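Local atomic coordinates of O-succinylhomoserine sulfhydrylase (Mycobacterium tuberculosis, PDB entry 3NDN), a protein that probably catalyses the pyridoxal 5'-phosphate-dependent formation of L-homocysteine from O-succinyl-L-homoserine and hydrogen sulfide in methionine biosynthesis. Residues Val204-Gln212 and Gln321-Val329. Residues are numbered along the deposited sequence; the frame is centred on the assembly and turned at random.
Sequences VFATPLLQQ and QMSGGGTVV
Gln321, at the end of helix 315-321, runs alongside Gln211, the two side chains pointing the same way with their amide planes nearly perpendicular (85°). A water joins Gln211 OE1 to Gln321 NE2, while stronger partners lie outside the pair: Gln211 NE2 donates to Asn203 OD1 and Thr174 O, and Gln321 NE2 to Val183 O. Met322 lays its CG 3.5 Å from Gln211 OE1, and its chain, bent near its end, brings CE to 4.2 Å from Ala206 CB. Leu210 O receives Ser323 N at 2.9 Å, in the carbonyl plane and nearly straight (163° at the hydrogen), with a CA-H...O contact from Met322 beside it. Ser323 OG lies 3.4 Å from Leu210 CA and shares a water with Leu209 O. The contact thus ties the loop after strand 198-202 of the seven-stranded, cofactor-binding sheet of this fold-type I enzyme to the lead-in of strand 328-333 in the smaller sheet. Beyond Ser323 come three glycines. Gly325 O meets the Phe205 ring at its edge, 4.0 Å from CE2, and Gly326 CA lies 3.8 Å from Leu210 CD1. A beta carbon on Gly326 would jam against Gly325 O and crowd Phe205 CE2, so backbone and ring both call for glycine. A water above one face of the Phe205 ring, offset toward its rim, links Phe205 O to Thr327 N. Finally, Val328 directs CB obliquely at Phe205 CZ, 4.1 Å away.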
loop_
_atom_site.group_PDB
_atom_site.type_symbol
_atom_site.label_atom_id
_atom_site.label_comp_id
_atom_site.label_asym_id
_atom_site.label_seq_id
_atom_site.Cartn_x
_atom_site.Cartn_y
_atom_site.Cartn_z
ATOM N N VAL A 204 -0.290 7.905 -26.359
ATOM C CA VAL A 204 -0.798 6.785 -25.533
ATOM C C VAL A 204 -0.960 5.453 -26.299
ATOM O O VAL A 204 -0.546 4.401 -25.802
ATOM C CB VAL A 204 -2.110 7.171 -24.779
ATOM C CG1 VAL A 204 -2.607 6.012 -23.916
ATOM C CG2 VAL A 204 -1.869 8.401 -23.893
ATOM N N PHE A 205 -1.556 5.510 -27.494
ATOM C CA PHE A 205 -1.736 4.347 -28.382
ATOM C C PHE A 205 -0.420 3.608 -28.700
ATOM O O PHE A 205 -0.348 2.375 -28.610
ATOM C CB PHE A 205 -2.402 4.829 -29.681
ATOM C CG PHE A 205 -3.026 3.731 -30.525
ATOM C CD1 PHE A 205 -4.397 3.471 -30.448
ATOM C CD2 PHE A 205 -2.253 2.991 -31.422
ATOM C CE1 PHE A 205 -4.989 2.483 -31.239
ATOM C CE2 PHE A 205 -2.837 1.993 -32.229
ATOM C CZ PHE A 205 -4.210 1.743 -32.130
ATOM N N ALA A 206 0.625 4.360 -29.040
ATOM C CA ALA A 206 1.898 3.780 -29.485
ATOM C C ALA A 206 2.903 3.374 -28.388
ATOM O O ALA A 206 3.667 2.418 -28.576
ATOM C CB ALA A 206 2.568 4.727 -30.483
ATOM N N THR A 207 2.903 4.100 -27.265
ATOM C CA THR A 207 3.936 4.012 -26.209
ATOM C C THR A 207 5.301 4.534 -26.708
ATOM O O THR A 207 5.545 4.568 -27.922
ATOM C CB THR A 207 4.130 2.561 -25.633
ATOM O OG1 THR A 207 5.068 1.836 -26.449
ATOM C CG2 THR A 207 2.800 1.787 -25.558
ATOM N N PRO A 208 6.202 4.928 -25.777
ATOM C CA PRO A 208 7.556 5.383 -26.161
ATOM C C PRO A 208 8.426 4.304 -26.810
ATOM O O PRO A 208 9.513 4.596 -27.346
ATOM C CB PRO A 208 8.183 5.848 -24.832
ATOM C CG PRO A 208 7.285 5.371 -23.752
ATOM C CD PRO A 208 5.920 5.158 -24.346
ATOM N N LEU A 209 7.952 3.068 -26.792
ATOM C CA LEU A 209 8.733 1.998 -27.368
ATOM C C LEU A 209 8.533 1.888 -28.888
ATOM O O LEU A 209 9.423 1.396 -29.591
ATOM C CB LEU A 209 8.434 0.679 -26.661
ATOM C CG LEU A 209 9.187 0.397 -25.352
ATOM C CD1 LEU A 209 9.098 1.527 -24.328
ATOM C CD2 LEU A 209 8.675 -0.881 -24.760
ATOM N N LEU A 210 7.381 2.334 -29.389
ATOM C CA LEU A 210 7.062 2.141 -30.821
ATOM C C LEU A 210 7.052 3.411 -31.690
ATOM O O LEU A 210 7.070 3.312 -32.916
ATOM C CB LEU A 210 5.759 1.359 -30.998
ATOM C CG LEU A 210 5.608 0.009 -30.285
ATOM C CD1 LEU A 210 4.269 -0.603 -30.628
ATOM C CD2 LEU A 210 6.765 -0.959 -30.627
ATOM N N GLN A 211 7.020 4.583 -31.061
ATOM C CA GLN A 211 6.954 5.883 -31.766
ATOM C C GLN A 211 7.609 6.969 -30.901
ATOM O O GLN A 211 7.220 7.156 -29.738
ATOM C CB GLN A 211 5.495 6.253 -32.068
ATOM C CG GLN A 211 5.300 7.555 -32.857
ATOM C CD GLN A 211 3.886 7.706 -33.382
ATOM O OE1 GLN A 211 3.633 7.518 -34.570
ATOM N NE2 GLN A 211 2.952 8.051 -32.499
ATOM N N GLN A 212 8.594 7.678 -31.458
ATOM C CA GLN A 212 9.342 8.701 -30.694
ATOM C C GLN A 212 9.289 10.116 -31.299
ATOM O O GLN A 212 9.894 10.393 -32.343
ATOM C CB GLN A 212 10.786 8.235 -30.450
ATOM C CG GLN A 212 10.855 7.131 -29.394
ATOM C CD GLN A 212 12.258 6.792 -28.963
ATOM O OE1 GLN A 212 13.031 6.217 -29.736
ATOM N NE2 GLN A 212 12.598 7.126 -27.705
ATOM N N GLN A 321 7.193 6.214 -39.496
ATOM C CA GLN A 321 7.243 6.844 -38.157
ATOM C C GLN A 321 6.999 5.919 -36.939
ATOM O O GLN A 321 7.188 6.352 -35.790
ATOM C CB GLN A 321 6.335 8.092 -38.094
ATOM C CG GLN A 321 4.827 7.837 -38.084
ATOM C CD GLN A 321 3.998 9.127 -38.148
ATOM O OE1 GLN A 321 4.488 10.180 -38.564
ATOM N NE2 GLN A 321 2.733 9.039 -37.743
ATOM N N MET A 322 6.574 4.679 -37.190
ATOM C CA MET A 322 6.371 3.678 -36.120
ATOM C C MET A 322 7.250 2.438 -36.344
ATOM O O MET A 322 7.524 2.069 -37.489
ATOM C CB MET A 322 4.907 3.233 -36.045
ATOM C CG MET A 322 3.863 4.344 -36.026
ATOM S SD MET A 322 2.164 3.701 -36.045
ATOM C CE MET A 322 1.982 3.106 -34.348
ATOM N N SER A 323 7.656 1.786 -35.254
ATOM C CA SER A 323 8.467 0.548 -35.310
ATOM C C SER A 323 7.653 -0.742 -35.092
ATOM O O SER A 323 8.206 -1.850 -35.154
ATOM C CB SER A 323 9.660 0.620 -34.332
ATOM O OG SER A 323 9.246 0.559 -32.969
ATOM N N GLY A 324 6.351 -0.578 -34.872
ATOM C CA GLY A 324 5.380 -1.674 -34.759
ATOM C C GLY A 324 3.966 -1.111 -34.810
ATOM O O GLY A 324 3.779 0.097 -34.646
ATOM N N GLY A 325 2.968 -1.965 -35.063
ATOM C CA GLY A 325 1.567 -1.524 -35.163
ATOM C C GLY A 325 0.882 -1.140 -33.854
ATOM O O GLY A 325 -0.034 -0.308 -33.844
ATOM N N GLY A 326 1.313 -1.735 -32.745
ATOM C CA GLY A 326 0.689 -1.473 -31.438
ATOM C C GLY A 326 -0.001 -2.698 -30.861
ATOM O O GLY A 326 0.258 -3.818 -31.314
ATOM N N THR A 327 -0.901 -2.495 -29.891
ATOM C CA THR A 327 -1.537 -3.624 -29.176
ATOM C C THR A 327 -3.077 -3.695 -29.291
ATOM O O THR A 327 -3.713 -4.475 -28.570
ATOM C CB THR A 327 -1.173 -3.605 -27.654
ATOM O OG1 THR A 327 -1.756 -2.449 -27.048
ATOM C CG2 THR A 327 0.343 -3.593 -27.437
ATOM N N VAL A 328 -3.661 -2.881 -30.182
ATOM C CA VAL A 328 -5.124 -2.813 -30.387
ATOM C C VAL A 328 -5.490 -3.140 -31.857
ATOM O O VAL A 328 -4.857 -2.628 -32.791
ATOM C CB VAL A 328 -5.664 -1.415 -30.020
ATOM C CG1 VAL A 328 -7.189 -1.379 -30.075
ATOM C CG2 VAL A 328 -5.189 -0.991 -28.623
ATOM N N VAL A 329 -6.501 -3.989 -32.042
ATOM C CA VAL A 329 -6.998 -4.385 -33.383
ATOM C C VAL A 329 -8.494 -4.047 -33.552
ATOM O O VAL A 329 -9.322 -4.482 -32.749
ATOM C CB VAL A 329 -6.809 -5.895 -33.628
ATOM C CG1 VAL A 329 -7.186 -6.276 -35.081
ATOM C CG2 VAL A 329 -5.370 -6.328 -33.292
HETATM O O HOH W 1 -1.990 0.227 -29.500
HETATM O O HOH W 2 10.624 2.604 -31.902
HETATM O O HOH W 3 1.253 7.009 -35.997
HETATM O O HOH W 4 9.295 7.080 -34.135
#